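Local coordinates for enoyl-CoA hydratase (Mycobacterium avium, PDB 3OC7) that catalyses the reversible addition of water to the double bond of 2-enoyl-CoA thioesters in fatty acid metabolism, as a member of the crotonase family, at the interface of chains A and B. Coordinates in Å, arbitrary orientation; residue numbers count along the deposited sequence, not the author numbering. Chains: chain A/B, Enoyl-CoA hydratase.

Contact 1: the interface of chains A and B. Residues chain A 147, 173-174; chain B 206, 209.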
# COMPACT_ATOMS: atom_id res chain seq x y z
N ARG A 147 7.37 19.27 16.13
CA ARG A 147 7.38 19.91 17.47
C ARG A 147 8.65 20.71 17.75
O ARG A 147 8.65 21.56 18.65
CB ARG A 147 7.17 18.85 18.58
CG ARG A 147 5.86 18.09 18.46
CD ARG A 147 5.54 17.27 19.70
NE ARG A 147 4.30 16.50 19.55
CZ ARG A 147 3.79 15.70 20.48
NH1 ARG A 147 4.39 15.56 21.65
NH2 ARG A 147 2.66 15.04 20.25
N LEU A 173 2.27 14.17 11.46
CA LEU A 173 1.60 15.43 11.87
C LEU A 173 1.21 15.51 13.36
O LEU A 173 1.20 16.62 13.92
CB LEU A 173 0.39 15.71 10.95
CG LEU A 173 0.70 15.83 9.45
CD1 LEU A 173 -0.58 15.90 8.61
CD2 LEU A 173 1.63 17.02 9.15
N THR A 174 0.92 14.37 14.00
CA THR A 174 0.55 14.35 15.44
C THR A 174 1.73 14.21 16.42
O THR A 174 1.61 14.62 17.58
CB THR A 174 -0.46 13.21 15.78
OG1 THR A 174 0.21 11.93 15.68
CG2 THR A 174 -1.72 13.24 14.89
N ASP B 206 -2.69 17.45 19.79
CA ASP B 206 -1.37 16.94 19.37
C ASP B 206 -0.80 17.63 18.10
O ASP B 206 0.38 18.00 18.07
CB ASP B 206 -1.42 15.41 19.25
CG ASP B 206 -1.59 14.71 20.61
OD1 ASP B 206 -1.30 15.34 21.66
OD2 ASP B 206 -2.00 13.54 20.64
N ARG B 209 0.67 21.25 18.71
CA ARG B 209 2.03 21.31 19.29
C ARG B 209 3.13 21.59 18.23
O ARG B 209 4.23 22.04 18.59
CB ARG B 209 2.37 20.02 20.04
CG ARG B 209 1.50 19.71 21.25
CD ARG B 209 1.96 18.43 21.94
NE ARG B 209 0.98 17.98 22.93
CZ ARG B 209 0.96 18.34 24.21
NH1 ARG B 209 1.88 19.15 24.70
NH2 ARG B 209 0.01 17.87 25.01
O HOH W 1 2.91 17.72 16.28
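A:Arg147 lays the flat face of its guanidinium over the aliphatic stem of B:Arg209, an arrangement at a subunit interface of the crotonase family that shows how two arginines can pack without opposing their charges directly. The tight part is the methylene CD of B:Arg209, which sits over the centre of the guanidinium, 3.6 Å from A:Arg147 CZ. The B:Arg209 chain is extended up to NE and then swings its own guanidinium away at chi4 -90°, leaving the methylene as the group in contact; the two guanidinium planes are 34° apart. Each arginine is steered from within its own chain. A:Arg147 NH2 donates, nearly in the guanidinium plane, to the backbone carbonyl A:Thr174 O at 2.9 Å. B:Arg209 NE forms a long salt bridge of 3.7 Å with B:Asp206 OD1, at the guanidinium edge. That carboxylate oxygen is also 4.2 Å from A:Arg147 NH2, and would probably ease the proximity of the two positive charges. The looser side is wet. There the carbonyls A:Leu173 O and B:Asp206 O do not meet; a water stands 3.1 Å from each and links the helix ends. Away from this water, B:Asp206 CB rests 3.5 Å from A:Thr174 O, the carbonyl that A:Arg147 NH2 holds.

Contact 2: the interface of chains A and B. Residues chain A 146, 150-152; chain B 214, 217-218, 221.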
# COMPACT_ATOMS: atom_id res chain seq x y z
N ALA A 146 8.13 17.91 13.82
CA ALA A 146 7.35 19.16 13.69
C ALA A 146 7.33 19.97 14.99
O ALA A 146 7.28 21.20 14.95
CB ALA A 146 5.94 18.88 13.19
N VAL A 150 11.06 21.23 12.46
CA VAL A 150 11.60 20.58 11.24
C VAL A 150 10.64 19.51 10.67
O VAL A 150 9.45 19.52 11.02
CB VAL A 150 13.09 20.08 11.44
CG1 VAL A 150 13.98 21.26 11.87
CG2 VAL A 150 13.18 18.97 12.46
N ALA A 151 11.15 18.62 9.82
CA ALA A 151 10.35 17.57 9.14
C ALA A 151 11.17 16.28 8.94
O ALA A 151 12.40 16.34 8.88
CB ALA A 151 9.81 18.08 7.79
N PRO A 152 10.50 15.10 8.83
CA PRO A 152 11.23 13.85 8.55
C PRO A 152 11.63 13.67 7.05
O PRO A 152 11.19 12.71 6.39
CB PRO A 152 10.26 12.75 9.03
CG PRO A 152 9.01 13.47 9.59
CD PRO A 152 9.06 14.88 9.08
N GLY B 214 7.12 23.55 10.45
CA GLY B 214 7.28 22.09 10.58
C GLY B 214 6.09 21.30 10.06
O GLY B 214 6.27 20.30 9.37
N ALA B 217 5.90 21.59 6.05
CA ALA B 217 6.92 20.77 5.38
C ALA B 217 6.68 19.26 5.55
O ALA B 217 6.92 18.46 4.60
CB ALA B 217 8.32 21.16 5.85
N SER B 218 6.20 18.88 6.74
CA SER B 218 5.88 17.47 7.03
C SER B 218 4.68 17.00 6.16
O SER B 218 4.73 15.89 5.59
CB SER B 218 5.63 17.24 8.52
OG SER B 218 6.76 17.55 9.35
N LEU B 221 5.71 16.47 2.29
CA LEU B 221 6.38 15.18 2.00
C LEU B 221 5.36 14.07 1.61
O LEU B 221 5.60 13.27 0.68
CB LEU B 221 7.26 14.72 3.18
CG LEU B 221 8.47 15.60 3.52
CD1 LEU B 221 8.91 15.32 4.95
CD2 LEU B 221 9.62 15.35 2.54
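A:Ala151 turns its methyl obliquely down onto the B helix 212-245, leaning towards B:Ala217, and the rest of the site is arranged around that approach. It is a case of small residues letting an extended loop lie close along a helix. The methyl CB of A:Ala151 is 3.9 Å from the methyl CB of B:Ala217, with B:Leu221 CD1 on the far side at 4.1 Å, while the hydroxyl B:Ser218 OG meets the same methyl from its flank at 3.5 Å. The hydroxyl turns back along its own helix, chi1 -61°, and donates to B:Gly214 O one turn earlier, at 2.8 Å. Its position is thereby fixed, with the donor tilted out of the carbonyl plane, while its flank meets the A chain: the ring carbon A:Pro152 CD also packs on B:Ser218 OG at 3.5 Å. Further along the helix, A:Pro152 and B:Leu221 cross obliquely. The branch methyl CD1 of B:Leu221 reaches the proline's backbone carbonyl, 3.8 Å from A:Pro152 O. At the opposite end B:Gly214, having no side chain, lets A:Val150 O come to 3.4 Å from its CA, and A:Ala146 CB lies 4.0 Å from B:Gly214 C. In crotonases the segment around the 3-10 helix 145-148 borders the active site, so this packing probably braces a catalytic loop of one subunit with a helix of its neighbour.

Contact 3: the interface of chains A and B. Residues chain A 149-150, 244, 247, 249-250; chain B 213-214, 217.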
# COMPACT_ATOMS: atom_id res chain seq x y z
N GLY A 149 10.26 22.24 15.01
CA GLY A 149 10.36 23.11 13.84
C GLY A 149 10.89 22.55 12.53
O GLY A 149 11.13 23.30 11.59
N VAL A 150 11.06 21.23 12.46
CA VAL A 150 11.60 20.58 11.24
C VAL A 150 10.64 19.51 10.67
O VAL A 150 9.45 19.52 11.02
CB VAL A 150 13.09 20.08 11.44
CG1 VAL A 150 13.98 21.26 11.87
CG2 VAL A 150 13.18 18.97 12.46
N LEU A 244 15.93 23.71 6.77
CA LEU A 244 15.14 23.67 7.99
C LEU A 244 16.02 23.76 9.25
O LEU A 244 15.68 24.48 10.20
CB LEU A 244 14.21 22.45 8.02
CG LEU A 244 13.09 22.37 6.97
CD1 LEU A 244 12.55 20.93 6.83
CD2 LEU A 244 11.93 23.35 7.28
N SER A 247 17.04 27.40 10.24
CA SER A 247 15.92 28.35 10.29
C SER A 247 15.63 28.90 11.69
O SER A 247 16.05 28.31 12.69
CB SER A 247 14.65 27.70 9.74
OG SER A 247 14.14 26.73 10.64
N GLU A 249 12.59 29.08 13.29
CA GLU A 249 11.70 28.21 14.06
C GLU A 249 12.39 26.96 14.61
O GLU A 249 12.06 26.50 15.72
CB GLU A 249 10.41 27.86 13.28
CG GLU A 249 9.31 28.93 13.39
CD GLU A 249 8.10 28.69 12.50
OE1 GLU A 249 7.66 27.53 12.33
OE2 GLU A 249 7.56 29.70 11.98
N ALA A 250 13.37 26.43 13.87
CA ALA A 250 14.19 25.31 14.37
C ALA A 250 15.07 25.70 15.56
O ALA A 250 15.24 24.90 16.49
CB ALA A 250 15.03 24.70 13.24
N GLN B 213 5.90 26.15 10.24
CA GLN B 213 6.84 25.66 9.22
C GLN B 213 7.00 24.12 9.25
O GLN B 213 7.00 23.46 8.20
CB GLN B 213 8.19 26.39 9.36
CG GLN B 213 9.39 25.74 8.67
CD GLN B 213 10.71 26.38 9.10
OE1 GLN B 213 11.39 25.90 10.02
NE2 GLN B 213 11.07 27.48 8.45
N GLY B 214 7.12 23.55 10.45
CA GLY B 214 7.28 22.09 10.58
C GLY B 214 6.09 21.30 10.06
O GLY B 214 6.27 20.30 9.37
N ALA B 217 5.90 21.59 6.05
CA ALA B 217 6.92 20.77 5.38
C ALA B 217 6.68 19.26 5.55
O ALA B 217 6.92 18.46 4.60
CB ALA B 217 8.32 21.16 5.85
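B:Gln213, with 83 Å² hidden by the partner, threads its side chain between A:Leu244 and A:Glu249 and ends beside A:Ser247, an example of one helix start being received by another subunit. Its CG lies anti to the backbone N, chi1 163°, and the extended chain carries the amide across to chain A. Along one flank A:Leu244, which hides 33 Å², runs past in the opposite direction, its methyl CD2 3.7 Å from the amide carbon B:Gln213 CD. On the other flank A:Glu249 is also antiparallel to the glutamine, and its carboxylate OE1 accepts from the backbone B:Gln213 N at 3.1 Å through the syn lone pair. This nitrogen is in the first turn of helix 212-245, whose dipole would favour a carboxylate there. At the far end B:Gln213 OE1 is modelled in a hydrogen bond with A:Ser247 OG at 2.9 Å, but it also lies 3.0 Å from the carbonyl A:Gly149 O, and A:Ser247 OG donates to A:Leu244 O at 2.8 Å. Two acceptors lie too close, and the serine has one hydrogen for two bonds, so the amide orientation is doubtful; turned over, NE2 would lie between A:Gly149 O and A:Ser247 OG. The site probably caps the B helix on chain A and helps hold the subunits in register.

Contact 4: the interface of chains A and B. Residues chain A 170, 173-174, 176; chain B 132, 203, 206-207.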
# COMPACT_ATOMS: atom_id res chain seq x y z
N ARG A 170 -0.84 10.53 9.51
CA ARG A 170 -1.17 10.69 10.95
C ARG A 170 0.09 10.96 11.79
O ARG A 170 0.19 12.01 12.44
CB ARG A 170 -1.93 9.45 11.49
CG ARG A 170 -2.22 9.52 13.01
CD ARG A 170 -2.79 8.21 13.57
NE ARG A 170 -3.12 8.33 15.01
CZ ARG A 170 -3.89 7.46 15.65
NH1 ARG A 170 -4.43 6.43 15.01
NH2 ARG A 170 -4.14 7.62 16.95
N LEU A 173 2.27 14.17 11.46
CA LEU A 173 1.60 15.43 11.87
C LEU A 173 1.21 15.51 13.36
O LEU A 173 1.20 16.62 13.92
CB LEU A 173 0.39 15.71 10.95
CG LEU A 173 0.70 15.83 9.45
CD1 LEU A 173 -0.58 15.90 8.61
CD2 LEU A 173 1.63 17.02 9.15
N THR A 174 0.92 14.37 14.00
CA THR A 174 0.55 14.35 15.44
C THR A 174 1.73 14.21 16.42
O THR A 174 1.61 14.62 17.58
CB THR A 174 -0.46 13.21 15.78
OG1 THR A 174 0.21 11.93 15.68
CG2 THR A 174 -1.72 13.24 14.89
N GLU A 176 2.60 11.51 17.90
CA GLU A 176 2.23 10.52 18.93
C GLU A 176 3.27 9.39 19.10
O GLU A 176 3.85 8.90 18.09
CB GLU A 176 0.88 9.87 18.60
CG GLU A 176 -0.38 10.75 18.71
CD GLU A 176 -1.58 10.18 17.96
OE1 GLU A 176 -1.58 10.18 16.71
OE2 GLU A 176 -2.54 9.72 18.62
N ILE B 132 -6.16 13.57 7.61
CA ILE B 132 -6.63 12.65 8.69
C ILE B 132 -8.17 12.62 8.63
O ILE B 132 -8.78 13.65 8.30
CB ILE B 132 -6.13 13.14 10.10
CG1 ILE B 132 -4.59 13.22 10.15
CG2 ILE B 132 -6.68 12.23 11.23
CD1 ILE B 132 -3.99 13.92 11.41
N LEU B 203 -6.70 14.76 18.82
CA LEU B 203 -5.91 14.96 17.59
C LEU B 203 -5.54 16.44 17.36
O LEU B 203 -4.40 16.74 16.98
CB LEU B 203 -6.60 14.34 16.34
CG LEU B 203 -6.71 12.81 16.26
CD1 LEU B 203 -7.80 12.38 15.25
CD2 LEU B 203 -5.37 12.14 15.94
N ASP B 206 -2.69 17.45 19.79
CA ASP B 206 -1.37 16.94 19.37
C ASP B 206 -0.80 17.63 18.10
O ASP B 206 0.38 18.00 18.07
CB ASP B 206 -1.42 15.41 19.25
CG ASP B 206 -1.59 14.71 20.61
OD1 ASP B 206 -1.30 15.34 21.66
OD2 ASP B 206 -2.00 13.54 20.64
N VAL B 207 -1.62 17.81 17.07
CA VAL B 207 -1.20 18.55 15.87
C VAL B 207 -0.78 20.00 16.20
O VAL B 207 0.23 20.51 15.71
CB VAL B 207 -2.28 18.49 14.73
CG1 VAL B 207 -1.88 19.35 13.53
CG2 VAL B 207 -2.51 17.05 14.28
O HOH W 2 2.91 17.72 16.28
O HOH W 3 -4.18 12.02 19.31
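The methyl CG2 of A:Thr174 projects into an apolar patch of chain B, 3.9 Å from B:Val207 CG2 and 4.0 Å from B:Leu203 CD2, with B:Ile132 CD1 at its border. It illustrates how a threonine at a helix end can divide its two branches between different surroundings. At chi1 70° the methyl faces chain B while the hydroxyl turns back towards its own chain. The backbone joins in as well: A:Leu173 O lies 3.6 Å from B:Val207 CA. Moving outward, A:Thr174 OG1 donates to the carboxylate A:Glu176 OE1 at 2.7 Å, on its anti side. The same oxygen takes A:Arg170 NE on its syn side at 2.9 Å, while the guanidinium's NH2 reaches OE2. Two nitrogens of A:Arg170 thus hold the carboxylate side-on, nearly within the guanidinium plane, and this network within chain A fixes the rotation of A:Glu176. At the rim the side chains of A:Glu176 and B:Asp206 cross at about a right angle, carboxylate planes 45° apart, with A:Glu176 OE2 4.3 Å from B:Asp206 OD2. If both are ionised, the arginine would probably soften the opposition. A water spans the gap, 2.9 Å from A:Glu176 OE2 and 3.0 Å from B:Asp206 OD2.

Contact 1 and contact 4 adjoin, their C-alpha centres about 5 Å apart, and share A:Leu173, A:Thr174 and B:Asp206. Contact 2 and contact 3, about 7 Å apart, share A:Val150, B:Gly214 and B:Ala217. Contact 3 and contact 4 mark the far ends, about 17 Å from each other. On chain B, helix 196-208 serves contact 1 and contact 4, and helix 212-245 serves the other pair; on chain A, 3-10 helix 145-148 contributes to contact 1 and contact 2. Successive helices of one subunit thus grip the next, consistent with the three-copy assembly and the trimers of crotonases, which often pair into hexamers.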